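Local coordinates for major royal jelly protein 1 (Apis mellifera, PDB 5YYL), which is the most abundant protein of royal jelly, probably nourishes honeybee larvae, and binds sterol, at residues T230-M240 with Y267-Y276; I301-K309 with F318-A326. All blocks are in the same frame, centred on the assembly; numbering follows the deposited sequence.

Contact 1: T230-M240 with Y267-Y276; sequences TFDYDPKFTKM and YSPVASTSLY
Ala271 meets the 234-237 turn at both its ends: its O accepts the Asp234 N-H, and its CA lies against Phe237 O in a CA-H...O contact. Ala271 O accepts from Asp234 N at 2.9 Å, in the carbonyl plane. Ala271 itself centres an inverse gamma turn. The fold is a six-bladed beta-propeller. Residues 230-240 lie on the connection between two blades, and 267-276 form the hairpin joining strands 264-269 and 275-279 of the later blade. In the connection, Asp234 OD1 takes the N-H of Lys236 from above the carboxylate plane, an Asx turn.

Aromatic rings lie toward both ends. Thr273 CG2 sits over one face of Phe237, 3.5 Å from the ring centroid. Lys236 CB lies over the opposite face. Phe231 turns its edge toward the face of Tyr267 in an offset T-shaped pair, with planes at 77°. Tyr295 meets Phe231 too. Thr230 CB rests over the Tyr276 ring, 3.8 Å from its centroid. With chi1 at 64°, Thr230 OG1 lies between its backbone N and carbonyl carbon, which brings it to the edge of the Tyr267 ring. OG1 also bonds Ser228 OG. Across the contact, Thr230 OG1 and Tyr267 OH share a hydrogen bond of 2.6 Å.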
loop_
_atom_site.group_PDB
_atom_site.type_symbol
_atom_site.label_atom_id
_atom_site.label_comp_id
_atom_site.label_asym_id
_atom_site.label_seq_id
_atom_site.Cartn_x
_atom_site.Cartn_y
_atom_site.Cartn_z
ATOM N N THR A 230 51.957 -17.455 22.596
ATOM C CA THR A 230 50.499 -17.354 22.567
ATOM C C THR A 230 49.873 -18.089 21.376
ATOM O O THR A 230 48.722 -18.509 21.468
ATOM C CB THR A 230 50.030 -15.879 22.577
ATOM O OG1 THR A 230 50.455 -15.210 21.388
ATOM C CG2 THR A 230 50.572 -15.149 23.820
ATOM N N PHE A 231 50.621 -18.233 20.279
ATOM C CA PHE A 231 50.210 -19.060 19.119
ATOM C C PHE A 231 50.454 -20.571 19.285
ATOM O O PHE A 231 50.005 -21.355 18.435
ATOM C CB PHE A 231 50.921 -18.620 17.826
ATOM C CG PHE A 231 50.743 -17.182 17.461
ATOM C CD1 PHE A 231 49.874 -16.323 18.136
ATOM C CD2 PHE A 231 51.456 -16.690 16.391
ATOM C CE1 PHE A 231 49.763 -14.992 17.761
ATOM C CE2 PHE A 231 51.351 -15.365 16.009
ATOM C CZ PHE A 231 50.505 -14.509 16.693
ATOM N N ASP A 232 51.172 -20.978 20.328
ATOM C CA ASP A 232 51.577 -22.378 20.487
ATOM C C ASP A 232 50.518 -23.173 21.232
ATOM O O ASP A 232 49.785 -22.619 22.056
ATOM C CB ASP A 232 52.912 -22.494 21.237
ATOM C CG ASP A 232 54.094 -21.932 20.455
ATOM O OD1 ASP A 232 55.111 -21.599 21.125
ATOM O OD2 ASP A 232 54.028 -21.842 19.200
ATOM N N TYR A 233 50.460 -24.478 20.947
ATOM C CA TYR A 233 49.510 -25.373 21.599
ATOM C C TYR A 233 49.988 -25.689 23.012
ATOM O O TYR A 233 51.193 -25.729 23.263
ATOM C CB TYR A 233 49.291 -26.657 20.777
ATOM C CG TYR A 233 50.188 -27.844 21.080
ATOM C CD1 TYR A 233 49.801 -28.813 22.003
ATOM C CD2 TYR A 233 51.405 -28.018 20.424
ATOM C CE1 TYR A 233 50.604 -29.909 22.283
ATOM C CE2 TYR A 233 52.218 -29.122 20.688
ATOM C CZ TYR A 233 51.808 -30.063 21.626
ATOM O OH TYR A 233 52.572 -31.166 21.925
ATOM N N ASP A 234 49.043 -25.898 23.930
ATOM C CA ASP A 234 49.355 -26.273 25.295
ATOM C C ASP A 234 49.027 -27.755 25.463
ATOM O O ASP A 234 47.876 -28.149 25.259
ATOM C CB ASP A 234 48.534 -25.422 26.254
ATOM C CG ASP A 234 48.999 -25.534 27.689
ATOM O OD1 ASP A 234 49.687 -26.524 28.034
ATOM O OD2 ASP A 234 48.659 -24.626 28.482
ATOM N N PRO A 235 50.026 -28.588 25.833
ATOM C CA PRO A 235 49.767 -30.030 26.030
ATOM C C PRO A 235 48.759 -30.345 27.142
ATOM O O PRO A 235 48.037 -31.348 27.062
ATOM C CB PRO A 235 51.151 -30.597 26.383
ATOM C CG PRO A 235 52.132 -29.583 25.883
ATOM C CD PRO A 235 51.451 -28.262 26.037
ATOM N N LYS A 236 48.742 -29.487 28.164
ATOM C CA LYS A 236 47.791 -29.540 29.288
ATOM C C LYS A 236 46.313 -29.661 28.860
ATOM O O LYS A 236 45.580 -30.446 29.451
ATOM C CB LYS A 236 47.985 -28.285 30.158
ATOM C CG LYS A 236 47.682 -28.406 31.639
ATOM C CD LYS A 236 48.189 -27.158 32.380
ATOM C CE LYS A 236 49.717 -27.103 32.491
ATOM N N PHE A 237 45.901 -28.899 27.841
ATOM C CA PHE A 237 44.501 -28.864 27.355
ATOM C C PHE A 237 44.365 -29.409 25.935
ATOM O O PHE A 237 43.665 -28.838 25.104
ATOM C CB PHE A 237 43.943 -27.433 27.430
ATOM C CG PHE A 237 44.247 -26.754 28.723
ATOM C CD1 PHE A 237 43.619 -27.162 29.894
ATOM C CD2 PHE A 237 45.190 -25.730 28.785
ATOM C CE1 PHE A 237 43.912 -26.552 31.105
ATOM C CE2 PHE A 237 45.483 -25.107 29.994
ATOM C CZ PHE A 237 44.843 -25.518 31.158
ATOM N N THR A 238 45.023 -30.536 25.679
ATOM C CA THR A 238 44.982 -31.180 24.366
ATOM C C THR A 238 43.786 -32.156 24.236
ATOM O O THR A 238 43.282 -32.374 23.136
ATOM C CB THR A 238 46.356 -31.819 24.032
ATOM O OG1 THR A 238 46.522 -31.907 22.607
ATOM C CG2 THR A 238 46.559 -33.182 24.725
ATOM N N LYS A 239 43.337 -32.709 25.367
ATOM C CA LYS A 239 42.134 -33.558 25.432
ATOM C C LYS A 239 40.849 -32.728 25.556
ATOM O O LYS A 239 40.717 -31.953 26.496
ATOM C CB LYS A 239 42.228 -34.502 26.635
ATOM N N MET A 240 39.914 -32.906 24.622
ATOM C CA MET A 240 38.639 -32.171 24.604
ATOM C C MET A 240 37.512 -33.170 24.489
ATOM O O MET A 240 37.400 -33.839 23.464
ATOM C CB MET A 240 38.562 -31.177 23.417
ATOM C CG MET A 240 39.468 -31.426 22.230
ATOM S SD MET A 240 39.601 -29.870 21.317
ATOM C CE MET A 240 41.000 -29.095 22.143
ATOM N N TYR A 267 41.964 -14.377 19.578
ATOM C CA TYR A 267 42.327 -15.724 19.154
ATOM C C TYR A 267 42.673 -16.578 20.365
ATOM O O TYR A 267 42.692 -16.073 21.483
ATOM C CB TYR A 267 43.523 -15.698 18.202
ATOM C CG TYR A 267 44.806 -15.225 18.846
ATOM C CD1 TYR A 267 45.737 -16.131 19.345
ATOM C CD2 TYR A 267 45.090 -13.858 18.962
ATOM C CE1 TYR A 267 46.914 -15.685 19.933
ATOM C CE2 TYR A 267 46.259 -13.403 19.546
ATOM C CZ TYR A 267 47.167 -14.313 20.024
ATOM O OH TYR A 267 48.333 -13.864 20.604
ATOM N N SER A 268 42.948 -17.856 20.131
ATOM C CA SER A 268 43.527 -18.724 21.145
ATOM C C SER A 268 44.019 -20.004 20.512
ATOM O O SER A 268 43.503 -20.412 19.485
ATOM C CB SER A 268 42.504 -19.060 22.216
ATOM O OG SER A 268 41.351 -19.653 21.664
ATOM N N PRO A 269 45.041 -20.640 21.093
ATOM C CA PRO A 269 45.358 -21.977 20.570
ATOM C C PRO A 269 44.203 -22.949 20.872
ATOM O O PRO A 269 43.523 -22.783 21.904
ATOM C CB PRO A 269 46.650 -22.371 21.308
ATOM C CG PRO A 269 47.107 -21.166 22.061
ATOM C CD PRO A 269 45.957 -20.222 22.176
ATOM N N VAL A 270 43.976 -23.911 19.971
ATOM C CA VAL A 270 42.882 -24.891 20.099
ATOM C C VAL A 270 43.037 -25.682 21.392
ATOM O O VAL A 270 42.097 -25.806 22.164
ATOM C CB VAL A 270 42.839 -25.878 18.901
ATOM C CG1 VAL A 270 41.868 -27.038 19.134
ATOM C CG2 VAL A 270 42.481 -25.144 17.610
ATOM N N ALA A 271 44.234 -26.201 21.615
ATOM C CA ALA A 271 44.556 -26.804 22.888
ATOM C C ALA A 271 45.003 -25.687 23.826
ATOM O O ALA A 271 46.190 -25.445 24.034
ATOM C CB ALA A 271 45.635 -27.851 22.721
ATOM N N SER A 272 44.027 -25.004 24.406
ATOM C CA SER A 272 44.289 -23.972 25.418
ATOM C C SER A 272 42.971 -23.612 26.049
ATOM O O SER A 272 41.918 -23.888 25.477
ATOM C CB SER A 272 44.927 -22.712 24.815
ATOM O OG SER A 272 43.941 -21.788 24.406
ATOM N N THR A 273 43.022 -22.984 27.219
ATOM C CA THR A 273 41.808 -22.475 27.866
ATOM C C THR A 273 41.899 -20.961 28.048
ATOM O O THR A 273 41.250 -20.390 28.910
ATOM C CB THR A 273 41.525 -23.204 29.193
ATOM O OG1 THR A 273 42.527 -22.881 30.151
ATOM C CG2 THR A 273 41.452 -24.721 28.966
ATOM N N SER A 274 42.693 -20.330 27.184
ATOM C CA SER A 274 43.032 -18.927 27.280
ATOM C C SER A 274 42.285 -18.122 26.203
ATOM O O SER A 274 41.794 -18.701 25.216
ATOM C CB SER A 274 44.537 -18.782 27.076
ATOM O OG SER A 274 45.274 -19.621 27.960
ATOM N N LEU A 275 42.204 -16.807 26.409
ATOM C CA LEU A 275 41.724 -15.892 25.397
ATOM C C LEU A 275 42.759 -14.760 25.233
ATOM O O LEU A 275 42.839 -13.853 26.066
ATOM C CB LEU A 275 40.337 -15.354 25.775
ATOM N N TYR A 276 43.559 -14.842 24.173
ATOM C CA TYR A 276 44.552 -13.828 23.823
ATOM C C TYR A 276 43.987 -12.850 22.808
ATOM O O TYR A 276 42.920 -13.079 22.256
ATOM C CB TYR A 276 45.789 -14.476 23.195
ATOM C CG TYR A 276 46.432 -15.534 24.045
ATOM C CD1 TYR A 276 46.813 -15.258 25.353
ATOM C CD2 TYR A 276 46.683 -16.810 23.546
ATOM C CE1 TYR A 276 47.432 -16.217 26.147
ATOM C CE2 TYR A 276 47.272 -17.782 24.347
ATOM C CZ TYR A 276 47.667 -17.471 25.631
ATOM O OH TYR A 276 48.253 -18.442 26.398
#

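Contact 2: I301-K309 with F318-A326; sequences ILDTQSSAK and FFGLVGDSA
Ser307 N donates to Gly320 O at 2.7 Å, and Gly320 N donates to Ala308 O at 3.2 Å. These bonds tie the first two strands of a propeller blade into an antiparallel beta hairpin. A beta bulge shifts the pairing by one residue between Ser306-Leu321 and Lys309-Phe319, both non-hydrogen-bonded pairs. This is the tightly packed part. Ser307 OG passes beside Gly320 CA and hydrogen-bonds Ile354 O. On the sheet face of Leu321 and Phe319, Leu302 CD2 approaches Phe319 CE1 at 4.0 Å. Leu321 CD2 meets Thr304 CG2 at 3.8 Å. Thr304 is buried here. Chi1 of -176° turns Thr304 OG1 away from its own N and toward the Gly323 N-H, which it accepts at 2.9 Å.

Beyond the strands the backbone pairing continues briefly. Val322 N donates to Gln305 O in a nearly straight bond, with an N-H...O angle of 166°. Val322 CG2 packs on Gln305 CB, 4.0 Å away.

Past Val322 the contact thins toward solvent. Gly323 is partly exposed and Asp324 is exposed. The Asp324 side chain reaches back only loosely, with its OD2 4.1 Å from Thr304 CG2.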
loop_
_atom_site.group_PDB
_atom_site.type_symbol
_atom_site.label_atom_id
_atom_site.label_comp_id
_atom_site.label_asym_id
_atom_site.label_seq_id
_atom_site.Cartn_x
_atom_site.Cartn_y
_atom_site.Cartn_z
ATOM N N ILE A 301 41.893 -18.432 31.419
ATOM C CA ILE A 301 40.715 -17.698 31.879
ATOM C C ILE A 301 39.418 -18.489 31.759
ATOM O O ILE A 301 38.472 -18.197 32.462
ATOM C CB ILE A 301 40.550 -16.339 31.162
ATOM C CG1 ILE A 301 39.454 -15.506 31.852
ATOM C CG2 ILE A 301 40.261 -16.507 29.668
ATOM C CD1 ILE A 301 39.454 -14.038 31.496
ATOM N N LEU A 302 39.346 -19.463 30.858
ATOM C CA LEU A 302 38.137 -20.307 30.702
ATOM C C LEU A 302 38.373 -21.662 31.355
ATOM O O LEU A 302 39.510 -22.097 31.515
ATOM C CB LEU A 302 37.774 -20.487 29.215
ATOM C CG LEU A 302 37.751 -19.223 28.350
ATOM C CD1 LEU A 302 37.550 -19.589 26.893
ATOM C CD2 LEU A 302 36.672 -18.271 28.825
ATOM N N ASP A 303 37.294 -22.336 31.727
ATOM C CA ASP A 303 37.376 -23.673 32.319
ATOM C C ASP A 303 37.587 -24.759 31.263
ATOM O O ASP A 303 38.085 -25.837 31.591
ATOM C CB ASP A 303 36.109 -23.976 33.122
ATOM C CG ASP A 303 35.965 -23.084 34.343
ATOM O OD1 ASP A 303 36.900 -23.037 35.181
ATOM O OD2 ASP A 303 34.921 -22.422 34.477
ATOM N N THR A 304 37.183 -24.488 30.013
ATOM C CA THR A 304 37.377 -25.411 28.890
ATOM C C THR A 304 37.972 -24.680 27.675
ATOM O O THR A 304 38.197 -23.474 27.716
ATOM C CB THR A 304 36.044 -26.111 28.529
ATOM O OG1 THR A 304 36.263 -27.081 27.498
ATOM C CG2 THR A 304 34.903 -25.082 28.085
ATOM N N GLN A 305 38.229 -25.428 26.611
ATOM C CA GLN A 305 38.760 -24.862 25.375
ATOM C C GLN A 305 37.697 -24.054 24.629
ATOM O O GLN A 305 36.535 -24.397 24.655
ATOM C CB GLN A 305 39.331 -25.967 24.472
ATOM C CG GLN A 305 40.502 -26.746 25.074
ATOM C CD GLN A 305 40.167 -28.161 25.563
ATOM O OE1 GLN A 305 39.051 -28.463 25.963
ATOM N NE2 GLN A 305 41.164 -29.026 25.551
ATOM N N SER A 306 38.103 -22.978 23.976
ATOM C CA SER A 306 37.215 -22.209 23.116
ATOM C C SER A 306 37.348 -22.704 21.669
ATOM O O SER A 306 38.426 -23.159 21.260
ATOM C CB SER A 306 37.535 -20.719 23.197
ATOM O OG SER A 306 38.820 -20.428 22.651
ATOM N N SER A 307 36.245 -22.636 20.916
ATOM C CA SER A 307 36.204 -23.061 19.511
ATOM C C SER A 307 36.176 -21.780 18.659
ATOM O O SER A 307 36.986 -20.883 18.898
ATOM C CB SER A 307 34.993 -23.970 19.269
ATOM O OG SER A 307 33.803 -23.270 19.521
ATOM N N ALA A 308 35.268 -21.662 17.692
ATOM C CA ALA A 308 35.189 -20.459 16.869
ATOM C C ALA A 308 34.763 -19.233 17.670
ATOM O O ALA A 308 34.243 -19.341 18.782
ATOM C CB ALA A 308 34.222 -20.676 15.724
ATOM N N LYS A 309 34.984 -18.068 17.077
ATOM C CA LYS A 309 34.795 -16.798 17.769
ATOM C C LYS A 309 34.217 -15.750 16.819
ATOM O O LYS A 309 34.482 -15.775 15.631
ATOM C CB LYS A 309 36.142 -16.318 18.332
ATOM C CG LYS A 309 36.367 -16.603 19.808
ATOM C CD LYS A 309 37.834 -16.747 20.226
ATOM C CE LYS A 309 38.220 -18.211 20.193
ATOM N NZ LYS A 309 39.664 -18.503 20.279
ATOM N N PHE A 318 31.651 -13.336 21.183
ATOM C CA PHE A 318 31.047 -14.640 21.390
ATOM C C PHE A 318 32.070 -15.708 21.077
ATOM O O PHE A 318 32.938 -15.514 20.219
ATOM C CB PHE A 318 29.831 -14.820 20.502
ATOM C CG PHE A 318 28.668 -13.984 20.913
ATOM C CD1 PHE A 318 27.711 -14.495 21.776
ATOM C CD2 PHE A 318 28.532 -12.686 20.440
ATOM C CE1 PHE A 318 26.637 -13.723 22.173
ATOM C CE2 PHE A 318 27.460 -11.906 20.831
ATOM C CZ PHE A 318 26.512 -12.424 21.703
ATOM N N PHE A 319 31.953 -16.835 21.779
ATOM C CA PHE A 319 32.863 -17.951 21.602
ATOM C C PHE A 319 32.276 -19.269 22.074
ATOM O O PHE A 319 31.571 -19.326 23.073
ATOM C CB PHE A 319 34.178 -17.675 22.325
ATOM C CG PHE A 319 34.019 -17.316 23.770
ATOM C CD1 PHE A 319 33.955 -18.305 24.736
ATOM C CD2 PHE A 319 33.957 -15.977 24.169
ATOM C CE1 PHE A 319 33.807 -17.977 26.071
ATOM C CE2 PHE A 319 33.815 -15.641 25.506
ATOM C CZ PHE A 319 33.742 -16.644 26.457
ATOM N N GLY A 320 32.597 -20.336 21.353
ATOM C CA GLY A 320 32.124 -21.654 21.680
ATOM C C GLY A 320 32.987 -22.287 22.757
ATOM O O GLY A 320 34.208 -22.211 22.708
ATOM N N LEU A 321 32.331 -22.942 23.710
ATOM C CA LEU A 321 32.994 -23.588 24.813
ATOM C C LEU A 321 32.910 -25.091 24.570
ATOM O O LEU A 321 31.871 -25.690 24.755
ATOM C CB LEU A 321 32.319 -23.167 26.113
ATOM C CG LEU A 321 32.590 -21.699 26.495
ATOM C CD1 LEU A 321 31.475 -21.078 27.311
ATOM C CD2 LEU A 321 33.903 -21.548 27.242
ATOM N N VAL A 322 34.032 -25.681 24.178
ATOM C CA VAL A 322 34.129 -27.066 23.688
ATOM C C VAL A 322 33.599 -28.113 24.676
ATOM O O VAL A 322 32.814 -28.987 24.318
ATOM C CB VAL A 322 35.601 -27.435 23.332
ATOM C CG1 VAL A 322 35.718 -28.907 22.936
ATOM C CG2 VAL A 322 36.134 -26.577 22.191
ATOM N N GLY A 323 34.043 -28.028 25.917
ATOM C CA GLY A 323 33.679 -29.023 26.922
ATOM C C GLY A 323 32.203 -28.992 27.252
ATOM O O GLY A 323 31.519 -30.018 27.166
ATOM N N ASP A 324 31.711 -27.794 27.575
ATOM C CA ASP A 324 30.327 -27.597 27.996
ATOM C C ASP A 324 29.319 -27.693 26.835
ATOM O O ASP A 324 28.119 -27.849 27.077
ATOM C CB ASP A 324 30.177 -26.241 28.719
ATOM C CG ASP A 324 31.244 -26.024 29.832
ATOM O OD1 ASP A 324 31.879 -27.017 30.274
ATOM O OD2 ASP A 324 31.464 -24.856 30.249
ATOM N N SER A 325 29.807 -27.644 25.587
ATOM C CA SER A 325 28.967 -27.600 24.384
ATOM C C SER A 325 28.008 -26.421 24.518
ATOM O O SER A 325 26.787 -26.558 24.531
ATOM C CB SER A 325 28.282 -28.949 24.109
ATOM O OG SER A 325 27.116 -29.114 24.872
ATOM N N ALA A 326 28.626 -25.255 24.647
ATOM C CA ALA A 326 27.936 -24.024 24.972
ATOM C C ALA A 326 28.500 -22.885 24.173
ATOM O O ALA A 326 29.518 -23.024 23.477
ATOM C CB ALA A 326 28.087 -23.727 26.446
#

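The two contacts belong to successive propeller blades and touch one another, their centres about 11 Å apart. Contact 2 is the more buried and lies nearer the centre of the chain. Contact 1 is partly buried and farther out. Contact 2 pairs neighbouring strands of one blade, mainly through backbone bonds. Contact 1 packs an inter-blade connection against a hairpin, relying more on aromatic rings and CH-pi contacts. Gln305 ties contact 2 to the 230-240 connection, while Ser268 reaches Ser306 of the next blade. Gln305 NE2 probably donates to Phe237 O, though that pair is unusually short, and also bonds Lys239 O. Met240, poorly ordered, lies by Val270 and near Gln305 and Val322.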